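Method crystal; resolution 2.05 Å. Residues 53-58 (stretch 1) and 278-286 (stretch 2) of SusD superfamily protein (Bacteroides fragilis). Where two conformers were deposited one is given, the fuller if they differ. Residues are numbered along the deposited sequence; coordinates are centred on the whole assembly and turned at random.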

ATOM      1  N   GLY A  53      -1.934 -11.653   2.770  1.00 15.60           N
ATOM      2  CA  GLY A  53      -3.353 -11.868   2.782  1.00 15.32           C
ATOM      3  C   GLY A  53      -3.854 -13.262   2.442  1.00 15.00           C
ATOM      4  O   GLY A  53      -3.082 -14.217   2.344  1.00 15.68           O
ATOM      5  N   ASP A  54      -5.162 -13.336   2.230  1.00 13.41           N
ATOM      6  CA  ASP A  54      -5.906 -14.564   2.165  1.00 14.13           C
ATOM      7  C   ASP A  54      -6.802 -14.655   0.910  1.00 13.77           C
ATOM      8  O   ASP A  54      -7.668 -15.539   0.805  1.00 14.63           O
ATOM      9  CB  ASP A  54      -6.761 -14.668   3.439  1.00 13.90           C
ATOM     10  CG  ASP A  54      -7.728 -13.476   3.601  1.00 14.43           C
ATOM     11  OD1 ASP A  54      -7.762 -12.585   2.721  1.00 13.02           O
ATOM     12  OD2 ASP A  54      -8.434 -13.405   4.629  1.00 13.32           O
ATOM     13  N   ASP A  55      -6.554 -13.778  -0.053  1.00 13.77           N
ATOM     14  CA  ASP A  55      -7.363 -13.711  -1.271  1.00 13.11           C
ATOM     15  C   ASP A  55      -6.667 -14.244  -2.515  1.00 12.79           C
ATOM     16  O   ASP A  55      -7.332 -14.555  -3.503  1.00 12.47           O
ATOM     17  CB  ASP A  55      -7.828 -12.287  -1.454  1.00 12.26           C
ATOM     18  CG  ASP A  55      -8.853 -11.889  -0.397  1.00 14.37           C
ATOM     19  OD1 ASP A  55      -9.675 -12.770   0.020  1.00 10.01           O
ATOM     20  OD2 ASP A  55      -8.857 -10.709   0.011  1.00 12.95           O
ATOM     21  N   VAL A  56      -5.337 -14.299  -2.466  1.00 13.50           N
ATOM     22  CA  VAL A  56      -4.503 -14.971  -3.460  1.00 13.30           C
ATOM     23  C   VAL A  56      -3.741 -16.058  -2.739  1.00 14.05           C
ATOM     24  O   VAL A  56      -3.700 -16.033  -1.500  1.00 13.68           O
ATOM     25  CB  VAL A  56      -3.551 -13.968  -4.176  1.00 13.88           C
ATOM     26  CG1 VAL A  56      -4.378 -13.064  -5.100  1.00 12.71           C
ATOM     27  CG2 VAL A  56      -2.688 -13.140  -3.191  1.00 11.26           C
ATOM     28  N   ILE A  57      -3.208 -17.025  -3.510  1.00 14.16           N
ATOM     29  CA  ILE A  57      -2.322 -18.053  -2.987  0.60 13.88           C
ATOM     30  C   ILE A  57      -1.034 -18.072  -3.757  1.00 13.77           C
ATOM     31  O   ILE A  57      -1.025 -17.821  -4.942  1.00 14.20           O
ATOM     32  CB  ILE A  57      -2.922 -19.484  -3.037  0.60 13.42           C
ATOM     33  CG1 ILE A  57      -3.443 -19.843  -4.456  0.60 12.50           C
ATOM     34  CG2 ILE A  57      -3.975 -19.578  -1.999  0.60 15.11           C
ATOM     35  CD1 ILE A  57      -3.855 -21.330  -4.639  0.60 15.06           C
ATOM     36  N   ASN A  58       0.048 -18.385  -3.056  1.00 13.50           N
ATOM     37  CA  ASN A  58       1.359 -18.528  -3.641  1.00 13.86           C
ATOM     38  C   ASN A  58       1.633 -20.026  -3.711  1.00 14.16           C
ATOM     39  O   ASN A  58       1.736 -20.684  -2.679  1.00 13.55           O
ATOM     40  CB  ASN A  58       2.410 -17.808  -2.772  1.00 14.10           C
ATOM     41  CG  ASN A  58       3.785 -17.764  -3.417  1.00 13.95           C
ATOM     42  OD1 ASN A  58       4.221 -18.755  -4.047  1.00 12.75           O
ATOM     43  ND2 ASN A  58       4.482 -16.609  -3.279  1.00 11.11           N
ATOM     44  N   LEU A 278      -1.956 -17.393  -7.674  1.00 13.29           N
ATOM     45  CA  LEU A 278      -3.290 -17.660  -8.197  1.00 13.01           C
ATOM     46  C   LEU A 278      -4.299 -16.986  -7.271  1.00 13.06           C
ATOM     47  O   LEU A 278      -3.993 -16.635  -6.116  1.00 11.46           O
ATOM     48  CB  LEU A 278      -3.551 -19.162  -8.258  1.00 13.41           C
ATOM     49  CG  LEU A 278      -2.692 -20.051  -9.173  1.00 14.02           C
ATOM     50  CD1 LEU A 278      -2.999 -21.577  -8.920  1.00 11.07           C
ATOM     51  CD2 LEU A 278      -2.952 -19.636 -10.675  1.00 11.46           C
ATOM     52  N   ILE A 279      -5.507 -16.813  -7.777  1.00 13.17           N
ATOM     53  CA  ILE A 279      -6.639 -16.417  -6.961  1.00 13.23           C
ATOM     54  C   ILE A 279      -6.944 -17.577  -6.006  1.00 14.23           C
ATOM     55  O   ILE A 279      -6.964 -18.734  -6.445  1.00 14.13           O
ATOM     56  CB  ILE A 279      -7.883 -16.174  -7.802  1.00 13.15           C
ATOM     57  CG1 ILE A 279      -7.652 -15.038  -8.822  1.00 13.39           C
ATOM     58  CG2 ILE A 279      -9.118 -15.870  -6.868  1.00 11.92           C
ATOM     59  CD1 ILE A 279      -8.745 -14.955  -9.862  1.00  8.99           C
ATOM     60  N   ASP A 280      -7.159 -17.285  -4.714  1.00 14.64           N
ATOM     61  CA  ASP A 280      -7.654 -18.307  -3.762  1.00 14.62           C
ATOM     62  C   ASP A 280      -9.150 -18.500  -3.932  1.00 14.44           C
ATOM     63  O   ASP A 280      -9.975 -17.852  -3.247  1.00 14.35           O
ATOM     64  CB  ASP A 280      -7.325 -17.954  -2.309  1.00 14.77           C
ATOM     65  CG  ASP A 280      -7.616 -19.107  -1.345  1.00 16.94           C
ATOM     66  OD1 ASP A 280      -8.401 -20.027  -1.687  1.00 15.51           O
ATOM     67  OD2 ASP A 280      -7.017 -19.097  -0.250  1.00 19.11           O
ATOM     68  N   THR A 281      -9.506 -19.413  -4.827  1.00 14.70           N
ATOM     69  CA  THR A 281     -10.910 -19.676  -5.095  1.00 15.11           C
ATOM     70  C   THR A 281     -11.487 -20.734  -4.136  1.00 15.78           C
ATOM     71  O   THR A 281     -12.673 -20.916  -4.111  1.00 15.92           O
ATOM     72  CB  THR A 281     -11.140 -20.128  -6.523  1.00 15.71           C
ATOM     73  OG1 THR A 281     -10.324 -21.277  -6.760  1.00 15.98           O
ATOM     74  CG2 THR A 281     -10.804 -19.001  -7.512  1.00 13.06           C
ATOM     75  N   LYS A 282     -10.665 -21.429  -3.348  1.00 15.85           N
ATOM     76  CA  LYS A 282     -11.211 -22.374  -2.359  1.00 15.37           C
ATOM     77  C   LYS A 282     -11.795 -21.649  -1.136  1.00 14.45           C
ATOM     78  O   LYS A 282     -12.827 -22.028  -0.639  1.00 13.80           O
ATOM     79  CB  LYS A 282     -10.113 -23.351  -1.903  1.00 16.50           C
ATOM     80  CG  LYS A 282     -10.583 -24.382  -0.849  1.00 17.91           C
ATOM     81  CD  LYS A 282      -9.441 -25.177  -0.211  1.00 21.21           C
ATOM     82  CE  LYS A 282      -9.928 -26.021   1.038  1.00 22.91           C
ATOM     83  NZ  LYS A 282     -11.012 -27.070   0.889  1.00 21.37           N
ATOM     84  N   SER A 283     -11.112 -20.617  -0.657  1.00 14.14           N
ATOM     85  CA  SER A 283     -11.384 -20.014   0.639  1.00 14.64           C
ATOM     86  C   SER A 283     -11.298 -18.497   0.724  1.00 15.00           C
ATOM     87  O   SER A 283     -11.617 -17.947   1.781  1.00 15.19           O
ATOM     88  CB  SER A 283     -10.353 -20.558   1.653  1.00 15.48           C
ATOM     89  OG  SER A 283     -10.443 -21.964   1.769  1.00 15.58           O
ATOM     90  N   GLY A 284     -10.808 -17.819  -0.319  1.00 14.91           N
ATOM     91  CA  GLY A 284     -10.650 -16.370  -0.302  1.00 14.63           C
ATOM     92  C   GLY A 284     -11.916 -15.666  -0.773  1.00 14.40           C
ATOM     93  O   GLY A 284     -12.949 -16.289  -0.926  1.00 15.45           O
ATOM     94  N   ILE A 285     -11.815 -14.370  -1.025  1.00 14.07           N
ATOM     95  CA  ILE A 285     -12.958 -13.541  -1.369  1.00 13.30           C
ATOM     96  C   ILE A 285     -13.741 -14.084  -2.561  1.00 14.34           C
ATOM     97  O   ILE A 285     -14.977 -14.095  -2.554  1.00 14.67           O
ATOM     98  CB  ILE A 285     -12.556 -12.051  -1.586  1.00 13.22           C
ATOM     99  CG1 ILE A 285     -13.810 -11.147  -1.738  1.00 11.85           C
ATOM    100  CG2 ILE A 285     -11.627 -11.856  -2.789  1.00 12.44           C
ATOM    101  CD1 ILE A 285     -14.802 -11.247  -0.570  1.00  9.45           C
HETATM  102  N   MSE A 286     -13.038 -14.564  -3.574  1.00 15.29           N
HETATM  103  CA  MSE A 286     -13.719 -15.050  -4.768  1.00 16.02           C
HETATM  104  C   MSE A 286     -14.275 -16.455  -4.604  1.00 15.88           C
HETATM  105  O   MSE A 286     -14.824 -16.954  -5.555  1.00 16.41           O
HETATM  106  CB  MSE A 286     -12.811 -14.937  -6.007  1.00 16.15           C
HETATM  107  CG  MSE A 286     -12.501 -13.514  -6.361  1.00 18.21           C
HETATM  108 SE   MSE A 286     -11.860 -13.474  -8.213  0.75 26.26          SE
HETATM  109  CE  MSE A 286     -11.261 -11.688  -8.498  1.00 18.00           C
TER
HETATM  110  O   HOH W   1      -8.133 -17.968   1.997  1.00 18.96           O
HETATM  111  O   HOH W   2     -10.083 -15.049  -3.693  1.00 11.28           O
HETATM  112  O   HOH W   3      -4.709 -17.538   0.552  1.00 16.15           O

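The contact is a short antiparallel β-pairing that is prolonged, beyond the strands, by two aspartates and ordered waters, illustrating how a strand pairing can be continued where regular pairing stops. Ile57 and Leu278 form the hydrogen-bonded pair: Ile57 N donates to Leu278 O at 2.7 Å and Leu278 N to Ile57 O at 2.9 Å, both nearly straight. Their side chains lie on the same face of the sheet, where Ile57 CG1 packs 3.9 Å from Leu278 CB, and these two residues account for about a third of the 419 Å² buried between the stretches. One step on, Val56 and Ile279 form a non-hydrogen-bonded pair, and the ladder closes with Asp280 N donating to Asp55 O at 3.0 Å.

Past this point, side chains and waters supplement the backbone. Asp55 CB points away overall, but its carboxylate comes back within reach, and OD1 accepts from Ile285 N at 2.9 Å. Gly284 suits the close passage beside it: its CA lies 3.3 Å from Asp54 O, and a β-carbon would clash with that oxygen. Asp280 braces its own turn, with OD1 accepting from Ser283 N (3.0 Å), while OD2 accepts from two waters, one of which also donates to Asp54 O and the other to Val56 O. A third water donates to Asp55 O and Asp280 O and accepts from Met286 N, a selenomethionine.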